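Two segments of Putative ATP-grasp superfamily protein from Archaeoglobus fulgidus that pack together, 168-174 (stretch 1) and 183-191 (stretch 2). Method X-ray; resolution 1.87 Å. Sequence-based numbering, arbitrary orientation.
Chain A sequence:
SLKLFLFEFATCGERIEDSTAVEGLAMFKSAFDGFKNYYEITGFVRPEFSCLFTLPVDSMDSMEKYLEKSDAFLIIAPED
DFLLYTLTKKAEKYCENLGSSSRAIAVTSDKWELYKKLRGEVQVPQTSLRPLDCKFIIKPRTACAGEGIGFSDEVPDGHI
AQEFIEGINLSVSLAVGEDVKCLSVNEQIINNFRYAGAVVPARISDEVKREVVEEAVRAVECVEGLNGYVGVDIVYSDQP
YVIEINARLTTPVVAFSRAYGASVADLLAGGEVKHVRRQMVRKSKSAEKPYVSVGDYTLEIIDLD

Stretch 1, residues 168-174: INLSVSL
Stretch 2 (183-191) LSVNEQIIN

The contact is held first by backbone hydrogen bonds between two antiparallel strands, 168-174 and 183-191. At its centre Ser-171 and Asn-186 form a hydrogen-bonded pair with their CA atoms 5.2 Å apart: Asn-186 N donates to Ser-171 O at 2.8 Å, almost linearly at 170°, and Ser-171 N donates to Asn-186 O at 2.9 Å and 152°. Two residues along, Ser-173 pairs with Ser-184, CA to CA 5.0 Å. Ser-173 N reaches Ser-184 O at 2.7 Å, but the return bond is shared, because Ser-173 O accepts from Leu-183 N at 2.7 Å and, at greater length, from Ser-184 N at 3.3 Å. The forked acceptor coincides with a break from extended geometry, since Leu-183 has phi/psi of -96/-35, while Ser-184, at -170/150, is fully extended. Toward the other end, Gln-188 N donates to Asn-169 O at 2.8 Å and 171°.

Between these rungs lie the non-hydrogen-bonded pairs Leu-170 with Glu-187 and Val-172 with Val-185, each with CA atoms 4.5 Å apart. The register is therefore simple: paired residue numbers sum to 357 from Leu-170 through Leu-174, and at that end Leu-174 CA lies 5.3 Å from Leu-183 CA. All of stretch 1 is extended, with phi from -72 to -149° and psi from 119 to 174°; from Ser-184 onward stretch 2 is extended too. The strand axes approach to 4.4 Å, and their N-to-C directions make an angle of 138°, well short of a straight antiparallel alignment. A CA-H...O contact from Val-172 CA to Ser-184 O, 3.6 Å, supplements the ladder.

Alternation sends the paired side chains to two faces. Ser-171, Ser-173, Ser-184 and Asn-186 share one face, a buried polar row. Ser-171 (chi1 p, 74°) receives a weak hydrogen bond from Gln-188, NE2 to OG 2.7 Å, with an angle of only 119°. Gln-188 points toward stretch 1 and folds back through chi1 and chi2 both m (-58° and -62°), with chi3 at -42°. Ser-173 is m and Ser-184 is t, and the hydroxyls of both are hydrogen-bonded elsewhere in the structure. Asn-186 sits among the serines with an off-rotamer chi1 of -26° and chi2 of 106°.

The other face carries Leu-170, Val-172, Val-185 and Glu-187. Both valines are t, and Val-172 CG2 meets Val-185 CG2 at 4.4 Å, a loose apolar contact. Leu-170 (m, t) brings its end nearer the partner strand, with CD2 3.7 Å from Glu-187 CA and 4.1 Å from Glu-187 CB. Glu-187 is extended, chi1 and chi2 both t, and its carboxylate oxygens are hydrogen-bonded elsewhere. At the ends, Leu-183 (m, t) places CG 4.1 Å from Leu-174 C, while Asn-169 CB and Gln-188 CB stand 4.2 Å apart. The rule is compact: regular backbone pairing sets the register, while alternation separates the face of Ser-171, Ser-173, Ser-184 and Asn-186 from the one that carries Leu-170, the two valines and Glu-187. Together the strands bury 615 Å².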

# COMPACT_ATOMS: atom_id res chain seq x y z
N ILE A 168 -12.12 -7.18 -13.53
CA ILE A 168 -12.29 -6.24 -12.42
C ILE A 168 -10.97 -6.07 -11.67
O ILE A 168 -10.40 -7.06 -11.21
CB ILE A 168 -13.35 -6.76 -11.43
CG1 ILE A 168 -14.62 -7.15 -12.20
CG2 ILE A 168 -13.65 -5.71 -10.37
CD1 ILE A 168 -15.65 -7.89 -11.36
N ASN A 169 -10.49 -4.84 -11.56
CA ASN A 169 -9.24 -4.57 -10.84
C ASN A 169 -9.57 -4.28 -9.38
O ASN A 169 -10.33 -3.37 -9.08
CB ASN A 169 -8.49 -3.39 -11.46
CG ASN A 169 -7.77 -3.78 -12.74
OD1 ASN A 169 -8.39 -4.19 -13.71
ND2 ASN A 169 -6.45 -3.66 -12.73
N LEU A 170 -8.97 -5.05 -8.48
CA LEU A 170 -9.24 -4.91 -7.06
C LEU A 170 -7.98 -5.01 -6.21
O LEU A 170 -6.89 -5.28 -6.70
CB LEU A 170 -10.19 -6.02 -6.62
CG LEU A 170 -11.47 -6.20 -7.42
CD1 LEU A 170 -12.06 -7.59 -7.16
CD2 LEU A 170 -12.46 -5.11 -7.05
N SER A 171 -8.16 -4.77 -4.92
CA SER A 171 -7.08 -4.88 -3.95
C SER A 171 -7.75 -5.32 -2.65
O SER A 171 -8.89 -4.94 -2.37
CB SER A 171 -6.33 -3.55 -3.77
OG SER A 171 -7.08 -2.61 -3.03
N VAL A 172 -7.05 -6.15 -1.88
CA VAL A 172 -7.58 -6.63 -0.61
C VAL A 172 -6.66 -6.16 0.50
O VAL A 172 -5.45 -6.38 0.45
CB VAL A 172 -7.66 -8.17 -0.59
CG1 VAL A 172 -8.23 -8.65 0.75
CG2 VAL A 172 -8.54 -8.66 -1.73
N SER A 173 -7.25 -5.51 1.50
CA SER A 173 -6.51 -5.01 2.65
C SER A 173 -6.59 -6.08 3.73
O SER A 173 -7.68 -6.42 4.19
CB SER A 173 -7.12 -3.71 3.16
OG SER A 173 -7.13 -2.71 2.15
N LEU A 174 -5.44 -6.60 4.12
CA LEU A 174 -5.38 -7.65 5.12
C LEU A 174 -4.56 -7.28 6.35
O LEU A 174 -3.64 -6.47 6.28
CB LEU A 174 -4.79 -8.92 4.50
CG LEU A 174 -5.45 -9.53 3.26
CD1 LEU A 174 -4.55 -10.60 2.67
CD2 LEU A 174 -6.79 -10.12 3.63
N LEU A 183 -9.61 -6.85 6.07
CA LEU A 183 -10.06 -5.58 6.60
C LEU A 183 -10.98 -4.88 5.61
O LEU A 183 -11.93 -4.21 6.00
CB LEU A 183 -8.86 -4.68 6.90
CG LEU A 183 -7.80 -5.19 7.86
CD1 LEU A 183 -6.79 -4.08 8.11
CD2 LEU A 183 -8.44 -5.64 9.18
N SER A 184 -10.68 -5.05 4.33
CA SER A 184 -11.47 -4.40 3.29
C SER A 184 -11.12 -4.91 1.91
O SER A 184 -9.99 -5.34 1.66
CB SER A 184 -11.21 -2.89 3.34
OG SER A 184 -11.91 -2.20 2.33
N VAL A 185 -12.11 -4.89 1.02
CA VAL A 185 -11.90 -5.28 -0.37
C VAL A 185 -12.22 -4.01 -1.15
O VAL A 185 -13.32 -3.46 -1.04
CB VAL A 185 -12.83 -6.43 -0.82
CG1 VAL A 185 -12.65 -6.68 -2.32
CG2 VAL A 185 -12.47 -7.71 -0.05
N ASN A 186 -11.23 -3.53 -1.90
CA ASN A 186 -11.37 -2.29 -2.63
C ASN A 186 -11.34 -2.44 -4.14
O ASN A 186 -10.70 -3.34 -4.68
CB ASN A 186 -10.26 -1.33 -2.21
CG ASN A 186 -9.76 -1.62 -0.81
OD1 ASN A 186 -8.65 -2.16 -0.63
ND2 ASN A 186 -10.56 -1.28 0.19
N GLU A 187 -12.03 -1.54 -4.82
CA GLU A 187 -12.09 -1.55 -6.26
C GLU A 187 -11.07 -0.52 -6.74
O GLU A 187 -10.99 0.58 -6.20
CB GLU A 187 -13.49 -1.15 -6.71
CG GLU A 187 -13.74 -1.21 -8.19
CD GLU A 187 -15.14 -0.75 -8.54
OE1 GLU A 187 -16.01 -0.79 -7.65
OE2 GLU A 187 -15.36 -0.36 -9.70
N GLN A 188 -10.28 -0.87 -7.75
CA GLN A 188 -9.29 0.06 -8.27
C GLN A 188 -9.74 0.60 -9.62
O GLN A 188 -10.24 -0.15 -10.47
CB GLN A 188 -7.93 -0.62 -8.41
CG GLN A 188 -7.36 -1.21 -7.12
CD GLN A 188 -7.11 -0.18 -6.03
OE1 GLN A 188 -6.62 0.92 -6.29
NE2 GLN A 188 -7.44 -0.53 -4.79
N ILE A 189 -9.59 1.90 -9.82
CA ILE A 189 -9.95 2.52 -11.09
C ILE A 189 -8.64 2.88 -11.78
O ILE A 189 -7.89 3.73 -11.30
CB ILE A 189 -10.82 3.77 -10.86
CG1 ILE A 189 -12.15 3.35 -10.22
CG2 ILE A 189 -11.07 4.48 -12.19
CD1 ILE A 189 -13.04 4.51 -9.81
N ILE A 190 -8.37 2.21 -12.89
CA ILE A 190 -7.12 2.43 -13.61
C ILE A 190 -7.25 3.18 -14.92
O ILE A 190 -8.17 2.95 -15.70
CB ILE A 190 -6.42 1.08 -13.86
CG1 ILE A 190 -6.19 0.38 -12.52
CG2 ILE A 190 -5.09 1.30 -14.59
CD1 ILE A 190 -5.48 -0.94 -12.62
N ASN A 191 -6.29 4.08 -15.15
CA ASN A 191 -6.24 4.88 -16.37
C ASN A 191 -4.80 4.84 -16.87
O ASN A 191 -3.88 5.27 -16.17
CB ASN A 191 -6.65 6.32 -16.06
CG ASN A 191 -6.79 7.17 -17.32
OD1 ASN A 191 -5.85 7.33 -18.09
ND2 ASN A 191 -7.98 7.73 -17.52